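Local coordinates for competence protein PILN (Thermus thermophilus, PDB 4BHQ) that probably forms part of the inner-membrane platform from which type IV pili are assembled, and probably also serves competence, at residues A[129-137]-A[149-158]; A[72-83]-A[102-113]. One frame throughout, in Å; residues are numbered along the deposited sequence.

Both interactions are antiparallel strand pairings in one four-stranded sheet. Interaction 2 joins an edge strand, 73-82, to strand 102-112, while interaction 1 is the hairpin of 146-156 and the other edge strand, 131-141; the seam between them runs where 102-112 meets 146-156, with A151 O close to L108 N at 2.8 Å. Each has a largely buried apolar face, a more polar one and a classic beta bulge, but interaction 2 has the larger buried share, 12 of 24 touching residues against 7 of 19. Two arginine-glutamate salt bridges tie 72-83/102-113; in 129-137/149-158 the charged pair is doubtful, and main-chain bonds, R130 NE to T156 O and the Q136/S150 contact are the firm polar links. Apolar residues of both meet the second subunit.

Interaction 1 (A[129-137]-A[149-158]); sequences PRFGIEFQG and FSARVGVTGG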
loop_
_atom_site.group_PDB
_atom_site.type_symbol
_atom_site.label_atom_id
_atom_site.label_comp_id
_atom_site.label_asym_id
_atom_site.label_seq_id
_atom_site.Cartn_x
_atom_site.Cartn_y
_atom_site.Cartn_z
ATOM N N PRO A 129 17.798 -2.956 -5.253
ATOM C CA PRO A 129 18.423 -1.848 -5.986
ATOM C C PRO A 129 17.458 -0.703 -6.224
ATOM O O PRO A 129 17.875 0.412 -6.502
ATOM C CB PRO A 129 18.782 -2.476 -7.370
ATOM C CG PRO A 129 18.595 -3.948 -7.226
ATOM C CD PRO A 129 17.612 -4.157 -6.103
ATOM N N ARG A 130 16.156 -0.973 -6.146
ATOM C CA ARG A 130 15.207 0.092 -6.437
ATOM C C ARG A 130 14.828 0.938 -5.155
ATOM O O ARG A 130 14.252 1.986 -5.254
ATOM C CB ARG A 130 14.031 -0.566 -7.112
ATOM C CG ARG A 130 12.961 0.401 -7.543
ATOM C CD ARG A 130 12.820 0.507 -9.061
ATOM N NE ARG A 130 11.732 1.456 -9.366
ATOM C CZ ARG A 130 10.453 1.084 -9.505
ATOM N NH1 ARG A 130 10.142 -0.214 -9.396
ATOM N NH2 ARG A 130 9.503 1.995 -9.783
ATOM N N PHE A 131 15.177 0.412 -3.970
ATOM C CA PHE A 131 14.747 0.981 -2.695
ATOM C C PHE A 131 15.880 1.248 -1.739
ATOM O O PHE A 131 16.909 0.598 -1.805
ATOM C CB PHE A 131 13.762 -0.001 -1.985
ATOM C CG PHE A 131 12.466 -0.174 -2.729
ATOM C CD1 PHE A 131 12.361 -1.143 -3.706
ATOM C CD2 PHE A 131 11.386 0.667 -2.481
ATOM C CE1 PHE A 131 11.181 -1.268 -4.437
ATOM C CE2 PHE A 131 10.188 0.507 -3.188
ATOM C CZ PHE A 131 10.113 -0.466 -4.185
ATOM N N GLY A 132 15.693 2.269 -0.888
ATOM C CA GLY A 132 16.525 2.491 0.276
ATOM C C GLY A 132 15.556 2.727 1.423
ATOM O O GLY A 132 14.363 3.022 1.199
ATOM N N ILE A 133 16.047 2.611 2.642
ATOM C CA ILE A 133 15.209 2.905 3.813
ATOM C C ILE A 133 16.035 3.704 4.827
ATOM O O ILE A 133 17.232 3.409 5.041
ATOM C CB ILE A 133 14.619 1.611 4.392
ATOM C CG1 ILE A 133 13.667 1.935 5.555
ATOM C CG2 ILE A 133 15.732 0.632 4.808
ATOM C CD1 ILE A 133 12.721 0.820 5.982
ATOM N N GLU A 134 15.429 4.719 5.424
ATOM C CA GLU A 134 16.019 5.330 6.616
ATOM C C GLU A 134 15.135 5.078 7.798
ATOM O O GLU A 134 14.034 5.640 7.881
ATOM C CB GLU A 134 16.287 6.830 6.401
ATOM C CG GLU A 134 16.814 7.456 7.682
ATOM C CD GLU A 134 17.675 8.698 7.451
ATOM O OE1 GLU A 134 17.102 9.806 7.315
ATOM O OE2 GLU A 134 18.926 8.531 7.445
ATOM N N PHE A 135 15.595 4.186 8.680
ATOM C CA PHE A 135 14.898 3.835 9.921
ATOM C C PHE A 135 15.034 4.950 10.946
ATOM O O PHE A 135 16.148 5.211 11.397
ATOM C CB PHE A 135 15.480 2.509 10.406
ATOM C CG PHE A 135 14.953 2.075 11.785
ATOM C CD1 PHE A 135 13.602 1.943 12.011
ATOM C CD2 PHE A 135 15.857 1.861 12.853
ATOM C CE1 PHE A 135 13.134 1.520 13.235
ATOM C CE2 PHE A 135 15.391 1.471 14.087
ATOM C CZ PHE A 135 14.014 1.293 14.277
ATOM N N GLN A 136 13.918 5.604 11.337
ATOM C CA GLN A 136 13.992 6.751 12.236
ATOM C C GLN A 136 13.942 6.301 13.684
ATOM O O GLN A 136 14.523 6.907 14.559
ATOM C CB GLN A 136 12.828 7.763 11.978
ATOM C CG GLN A 136 12.842 8.288 10.526
ATOM C CD GLN A 136 11.577 9.140 10.174
ATOM O OE1 GLN A 136 10.417 8.712 10.407
ATOM N NE2 GLN A 136 11.804 10.336 9.607
ATOM N N GLY A 137 13.141 5.307 13.978
ATOM C CA GLY A 137 13.041 4.906 15.362
ATOM C C GLY A 137 11.928 3.880 15.619
ATOM O O GLY A 137 11.061 3.665 14.786
ATOM N N PHE A 149 6.813 2.305 15.106
ATOM C CA PHE A 149 8.042 2.648 14.455
ATOM C C PHE A 149 7.791 3.702 13.417
ATOM O O PHE A 149 6.620 3.926 12.976
ATOM C CB PHE A 149 8.774 1.412 13.838
ATOM C CG PHE A 149 8.102 0.839 12.566
ATOM C CD1 PHE A 149 7.075 -0.081 12.657
ATOM C CD2 PHE A 149 8.517 1.298 11.287
ATOM C CE1 PHE A 149 6.440 -0.623 11.524
ATOM C CE2 PHE A 149 7.921 0.762 10.123
ATOM C CZ PHE A 149 6.877 -0.231 10.247
ATOM N N SER A 150 8.859 4.363 13.011
ATOM C CA SER A 150 8.818 5.254 11.863
ATOM C C SER A 150 10.006 5.121 10.991
ATOM O O SER A 150 11.144 4.827 11.445
ATOM C CB SER A 150 8.609 6.727 12.312
ATOM O OG SER A 150 9.781 7.208 12.930
ATOM N N ALA A 151 9.753 5.305 9.699
ATOM C CA ALA A 151 10.773 5.122 8.686
ATOM C C ALA A 151 10.428 5.932 7.452
ATOM O O ALA A 151 9.259 6.238 7.184
ATOM C CB ALA A 151 10.927 3.621 8.317
ATOM N N ARG A 152 11.450 6.231 6.664
ATOM C CA ARG A 152 11.269 6.790 5.316
ATOM C C ARG A 152 11.824 5.764 4.301
ATOM O O ARG A 152 12.907 5.246 4.520
ATOM C CB ARG A 152 12.007 8.136 5.200
ATOM C CG ARG A 152 11.198 9.261 5.877
ATOM C CD ARG A 152 12.005 10.612 5.945
ATOM N NE ARG A 152 13.232 10.333 6.699
ATOM C CZ ARG A 152 14.160 11.200 7.060
ATOM N NH1 ARG A 152 14.058 12.481 6.709
ATOM N NH2 ARG A 152 15.203 10.763 7.783
ATOM N N VAL A 153 11.049 5.490 3.230
ATOM C CA VAL A 153 11.498 4.613 2.133
ATOM C C VAL A 153 11.712 5.422 0.846
ATOM O O VAL A 153 10.801 6.127 0.396
ATOM C CB VAL A 153 10.520 3.425 1.894
ATOM C CG1 VAL A 153 10.768 2.750 0.539
ATOM C CG2 VAL A 153 10.696 2.386 3.018
ATOM N N GLY A 154 12.902 5.294 0.233
ATOM C CA GLY A 154 13.160 6.010 -1.013
ATOM C C GLY A 154 13.058 5.016 -2.192
ATOM O O GLY A 154 13.415 3.870 -2.076
ATOM N N VAL A 155 12.501 5.493 -3.316
ATOM C CA VAL A 155 12.355 4.684 -4.513
ATOM C C VAL A 155 12.989 5.391 -5.710
ATOM O O VAL A 155 12.725 6.568 -5.962
ATOM C CB VAL A 155 10.832 4.435 -4.842
ATOM C CG1 VAL A 155 10.730 3.271 -5.877
ATOM C CG2 VAL A 155 10.120 4.059 -3.530
ATOM N N THR A 156 13.819 4.618 -6.413
ATOM C CA THR A 156 14.510 5.051 -7.661
ATOM C C THR A 156 13.616 4.988 -8.865
ATOM O O THR A 156 12.613 4.267 -8.879
ATOM C CB THR A 156 15.697 4.157 -8.046
ATOM O OG1 THR A 156 15.185 2.883 -8.410
ATOM C CG2 THR A 156 16.688 4.005 -6.881
ATOM N N GLY A 157 13.987 5.761 -9.883
ATOM C CA GLY A 157 13.295 5.747 -11.171
ATOM C C GLY A 157 13.307 4.370 -11.813
ATOM O O GLY A 157 12.448 4.077 -12.653
ATOM N N GLY A 158 14.265 3.527 -11.407
ATOM C CA GLY A 158 14.305 2.106 -11.796
ATOM C C GLY A 158 14.926 1.885 -13.165
ATOM O O GLY A 158 15.147 2.848 -13.919
HETATM O O HOH W 1 8.162 8.928 8.877
#
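F131 turns the CD2-CE2 side of its ring to V155 opposite and V153 diagonally across, with CE2 3.6 Å from V155 CG2 and CD2 3.7 Å from V153 CG1, the latter lying at the ring edge. On the same face I133 reaches across with CD1, which sits 3.9 Å from V153 CG2 and also touches A151 CB; its CG1 branch is swung anti to the backbone N (chi1 -176°), which carries CD1 to that spot. E134, S150 and R152 lie on the other face; Q136, in the bulge, reaches across to them. Its OE1 is 3.0 Å from S150 OG, and NE2 sits over one face of the R152 guanidinium toward the rim, a contact and not a hydrogen bond. E134 runs beside R152, though their ends are modelled too close to trust. At the far end R130 NE gives a 3.0 Å hydrogen bond to T156 O, in the guanidinium plane but above the carbonyl plane. Behind the apolar row I122 and F125 pack on I133, while F60 and Y56 of the second subunit pack on V153 and V155. S150 O takes both Q136 N (2.9 Å) and G137 N (3.3 Å) from one side of its plane, the mark of a classic beta bulge in an antiparallel beta hairpin.

Interaction 2 (A[72-83]-A[102-113]); sequences EVALRSVSARAL and IRVEFALQGEAL
From V73 opposite A112 to A82 opposite V104, this is a long antiparallel strand pairing, with strand 73-82 at one margin of the chain's sheet. It is stepped once: R76 N and S77 N both donate to Q109 O, at 2.8 Å and 3.2 Å, a classic beta bulge. Next to the step R76 NE donates to E111 OE2 (2.8 Å) in a salt bridge; OE2 lies in the guanidinium plane, NE well above the carboxylate plane, and the two planes are 75° apart. R144 is a second partner of that oxygen. Near the other end R81 grips E105 OE1 with NE and with NH2 (3.1 Å), both from one side of the carboxylate. L83 CD1 lies over the centre of one face of the R81 guanidinium; E87 takes R81 NH2 and Y97 holds E105 OE2, so both groups have further polar partners. On the apolar face V78 CG1, anti to its own N (chi1 176°), touches L108 CD2 at 3.8 Å and F106 CD1, whose neighbour CE1 lies 3.6 Å from A80 CB. Around this face, helix 53-63 packs on L75 and V78, helix 115-124 on V73, L108 and A112, and F60 of the second subunit stacks on F106, while within the sheet strand 146-156 lies beside 102-112.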
loop_
_atom_site.group_PDB
_atom_site.type_symbol
_atom_site.label_atom_id
_atom_site.label_comp_id
_atom_site.label_asym_id
_atom_site.label_seq_id
_atom_site.Cartn_x
_atom_site.Cartn_y
_atom_site.Cartn_z
ATOM N N GLU A 72 2.113 -9.040 10.468
ATOM C CA GLU A 72 3.131 -8.827 11.479
ATOM C C GLU A 72 3.604 -7.373 11.562
ATOM O O GLU A 72 4.164 -6.974 12.571
ATOM C CB GLU A 72 4.316 -9.828 11.331
ATOM C CG GLU A 72 5.054 -9.781 9.985
ATOM C CD GLU A 72 6.363 -10.613 10.013
ATOM O OE1 GLU A 72 6.439 -11.569 10.839
ATOM O OE2 GLU A 72 7.334 -10.263 9.289
ATOM N N VAL A 73 3.404 -6.634 10.486
ATOM C CA VAL A 73 3.598 -5.186 10.414
ATOM C C VAL A 73 2.345 -4.501 9.875
ATOM O O VAL A 73 1.876 -4.774 8.738
ATOM C CB VAL A 73 4.800 -4.813 9.553
ATOM C CG1 VAL A 73 4.860 -3.291 9.354
ATOM C CG2 VAL A 73 6.097 -5.296 10.254
ATOM N N ALA A 74 1.766 -3.635 10.691
ATOM C CA ALA A 74 0.589 -2.855 10.237
ATOM C C ALA A 74 0.969 -1.418 10.037
ATOM O O ALA A 74 1.589 -0.791 10.927
ATOM C CB ALA A 74 -0.523 -2.992 11.267
ATOM N N LEU A 75 0.578 -0.837 8.899
ATOM C CA LEU A 75 0.884 0.565 8.689
ATOM C C LEU A 75 -0.259 1.445 9.219
ATOM O O LEU A 75 -1.421 1.095 9.104
ATOM C CB LEU A 75 1.238 0.818 7.195
ATOM C CG LEU A 75 2.441 -0.083 6.729
ATOM C CD1 LEU A 75 2.639 0.007 5.247
ATOM C CD2 LEU A 75 3.719 0.449 7.415
ATOM N N ARG A 76 0.085 2.632 9.729
ATOM C CA ARG A 76 -0.863 3.589 10.244
ATOM C C ARG A 76 -0.883 4.833 9.401
ATOM O O ARG A 76 -1.883 5.610 9.386
ATOM C CB ARG A 76 -0.512 3.984 11.704
ATOM C CG ARG A 76 -0.588 2.802 12.621
ATOM C CD ARG A 76 -2.122 2.327 12.629
ATOM N NE ARG A 76 -2.209 1.119 13.435
ATOM C CZ ARG A 76 -3.111 0.179 13.267
ATOM N NH1 ARG A 76 -4.041 0.314 12.264
ATOM N NH2 ARG A 76 -3.124 -0.805 14.113
ATOM N N SER A 77 0.217 5.077 8.698
ATOM C CA SER A 77 0.267 6.228 7.793
ATOM C C SER A 77 1.290 5.960 6.741
ATOM O O SER A 77 2.398 5.500 7.032
ATOM C CB SER A 77 0.612 7.535 8.579
ATOM O OG SER A 77 0.691 8.613 7.634
ATOM N N VAL A 78 0.918 6.197 5.496
ATOM C CA VAL A 78 1.874 6.081 4.400
ATOM C C VAL A 78 1.719 7.313 3.512
ATOM O O VAL A 78 0.725 7.420 2.747
ATOM C CB VAL A 78 1.589 4.828 3.535
ATOM C CG1 VAL A 78 2.556 4.798 2.347
ATOM C CG2 VAL A 78 1.669 3.506 4.365
ATOM N N SER A 79 2.677 8.226 3.573
ATOM C CA SER A 79 2.589 9.471 2.784
ATOM C C SER A 79 3.651 9.381 1.702
ATOM O O SER A 79 4.686 8.792 1.886
ATOM C CB SER A 79 2.839 10.715 3.674
ATOM O OG SER A 79 4.245 10.988 3.711
ATOM N N ALA A 80 3.382 9.902 0.536
ATOM C CA ALA A 80 4.316 9.844 -0.580
ATOM C C ALA A 80 4.625 11.260 -1.024
ATOM O O ALA A 80 3.790 12.143 -0.888
ATOM C CB ALA A 80 3.662 9.054 -1.727
ATOM N N ARG A 81 5.820 11.480 -1.573
ATOM C CA ARG A 81 6.101 12.774 -2.176
ATOM C C ARG A 81 7.174 12.599 -3.243
ATOM O O ARG A 81 8.016 11.729 -3.128
ATOM C CB ARG A 81 6.534 13.826 -1.141
ATOM C CG ARG A 81 7.946 13.596 -0.589
ATOM C CD ARG A 81 8.339 14.721 0.398
ATOM N NE ARG A 81 9.630 14.475 0.995
ATOM C CZ ARG A 81 10.725 15.149 0.683
ATOM N NH1 ARG A 81 10.681 16.155 -0.206
ATOM N NH2 ARG A 81 11.852 14.797 1.232
ATOM N N ALA A 82 7.149 13.461 -4.257
ATOM C CA ALA A 82 8.189 13.395 -5.318
ATOM C C ALA A 82 9.287 14.370 -5.017
ATOM O O ALA A 82 9.052 15.447 -4.521
ATOM C CB ALA A 82 7.565 13.616 -6.723
ATOM N N LEU A 83 10.515 13.971 -5.283
ATOM C CA LEU A 83 11.679 14.837 -4.973
ATOM C C LEU A 83 12.060 15.687 -6.197
ATOM O O LEU A 83 12.188 15.166 -7.301
ATOM C CB LEU A 83 12.869 13.993 -4.571
ATOM C CG LEU A 83 13.051 13.655 -3.080
ATOM C CD1 LEU A 83 11.868 12.947 -2.479
ATOM C CD2 LEU A 83 14.333 12.837 -2.902
ATOM N N ILE A 102 16.998 9.025 -5.527
ATOM C CA ILE A 102 15.637 8.721 -5.245
ATOM C C ILE A 102 14.762 9.631 -6.049
ATOM O O ILE A 102 15.048 10.817 -6.219
ATOM C CB ILE A 102 15.414 8.844 -3.705
ATOM C CG1 ILE A 102 16.277 7.800 -3.009
ATOM C CG2 ILE A 102 13.981 8.646 -3.289
ATOM C CD1 ILE A 102 16.114 6.452 -3.636
ATOM N N ARG A 103 13.644 9.085 -6.501
ATOM C CA ARG A 103 12.657 9.878 -7.215
ATOM C C ARG A 103 11.392 10.164 -6.332
ATOM O O ARG A 103 10.798 11.239 -6.369
ATOM C CB ARG A 103 12.349 9.122 -8.499
ATOM C CG ARG A 103 11.400 9.855 -9.421
ATOM C CD ARG A 103 12.049 11.130 -9.942
ATOM N NE ARG A 103 11.111 11.906 -10.749
ATOM C CZ ARG A 103 11.157 13.218 -10.907
ATOM N NH1 ARG A 103 12.103 13.945 -10.318
ATOM N NH2 ARG A 103 10.244 13.803 -11.654
ATOM N N VAL A 104 11.000 9.168 -5.539
ATOM C CA VAL A 104 9.857 9.304 -4.666
ATOM C C VAL A 104 10.192 8.848 -3.230
ATOM O O VAL A 104 10.910 7.879 -3.025
ATOM C CB VAL A 104 8.645 8.494 -5.210
ATOM C CG1 VAL A 104 7.609 8.323 -4.142
ATOM C CG2 VAL A 104 8.018 9.261 -6.415
ATOM N N GLU A 105 9.661 9.557 -2.256
ATOM C CA GLU A 105 9.866 9.150 -0.870
ATOM C C GLU A 105 8.549 8.892 -0.165
ATOM O O GLU A 105 7.620 9.725 -0.237
ATOM C CB GLU A 105 10.607 10.281 -0.102
ATOM C CG GLU A 105 11.000 9.888 1.291
ATOM C CD GLU A 105 11.799 11.015 1.997
ATOM O OE1 GLU A 105 11.206 12.013 2.385
ATOM O OE2 GLU A 105 13.006 10.829 2.156
ATOM N N PHE A 106 8.508 7.780 0.567
ATOM C CA PHE A 106 7.340 7.419 1.383
ATOM C C PHE A 106 7.688 7.599 2.840
ATOM O O PHE A 106 8.689 7.058 3.291
ATOM C CB PHE A 106 6.978 5.944 1.153
ATOM C CG PHE A 106 6.389 5.687 -0.203
ATOM C CD1 PHE A 106 5.053 5.835 -0.418
ATOM C CD2 PHE A 106 7.199 5.242 -1.241
ATOM C CE1 PHE A 106 4.472 5.578 -1.676
ATOM C CE2 PHE A 106 6.629 4.973 -2.500
ATOM C CZ PHE A 106 5.270 5.185 -2.714
ATOM N N ALA A 107 6.899 8.380 3.559
ATOM C CA ALA A 107 7.058 8.453 5.016
ATOM C C ALA A 107 6.058 7.540 5.710
ATOM O O ALA A 107 4.837 7.621 5.449
ATOM C CB ALA A 107 6.877 9.907 5.472
ATOM N N LEU A 108 6.566 6.688 6.589
ATOM C CA LEU A 108 5.813 5.584 7.187
ATOM C C LEU A 108 5.736 5.682 8.701
ATOM O O LEU A 108 6.799 5.845 9.380
ATOM C CB LEU A 108 6.511 4.227 6.843
ATOM C CG LEU A 108 6.828 3.897 5.377
ATOM C CD1 LEU A 108 7.446 2.488 5.231
ATOM C CD2 LEU A 108 5.522 3.949 4.514
ATOM N N GLN A 109 4.529 5.537 9.219
ATOM C CA GLN A 109 4.320 5.295 10.676
ATOM C C GLN A 109 3.692 3.941 10.741
ATOM O O GLN A 109 2.715 3.640 9.978
ATOM C CB GLN A 109 3.369 6.321 11.272
ATOM C CG GLN A 109 3.856 7.718 11.129
ATOM C CD GLN A 109 5.038 7.964 12.039
ATOM O OE1 GLN A 109 5.076 7.385 13.128
ATOM N NE2 GLN A 109 6.030 8.759 11.581
ATOM N N GLY A 110 4.178 3.089 11.623
ATOM C CA GLY A 110 3.620 1.740 11.713
ATOM C C GLY A 110 3.768 1.059 13.054
ATOM O O GLY A 110 4.225 1.665 14.050
ATOM N N GLU A 111 3.432 -0.203 13.083
ATOM C CA GLU A 111 3.430 -1.037 14.278
ATOM C C GLU A 111 3.948 -2.391 13.789
ATOM O O GLU A 111 3.510 -2.852 12.726
ATOM C CB GLU A 111 2.020 -1.327 14.761
ATOM C CG GLU A 111 1.233 -0.139 15.060
ATOM C CD GLU A 111 -0.177 -0.493 15.370
ATOM O OE1 GLU A 111 -0.558 -1.683 15.151
ATOM O OE2 GLU A 111 -0.878 0.406 15.844
ATOM N N ALA A 112 4.813 -3.012 14.594
ATOM C CA ALA A 112 5.401 -4.307 14.296
ATOM C C ALA A 112 5.106 -5.216 15.477
ATOM O O ALA A 112 5.235 -4.813 16.673
ATOM C CB ALA A 112 6.888 -4.183 14.040
ATOM N N LEU A 113 4.658 -6.434 15.184
ATOM C CA LEU A 113 4.275 -7.394 16.208
ATOM C C LEU A 113 5.484 -7.785 17.119
ATOM O O LEU A 113 5.311 -8.148 18.267
ATOM C CB LEU A 113 3.718 -8.646 15.543
ATOM C CG LEU A 113 3.102 -9.777 16.362
ATOM C CD1 LEU A 113 1.950 -9.298 17.215
ATOM C CD2 LEU A 113 2.644 -10.939 15.478
HETATM O O HOH W 2 3.383 9.134 7.251
HETATM O O HOH W 3 6.553 11.385 1.898
#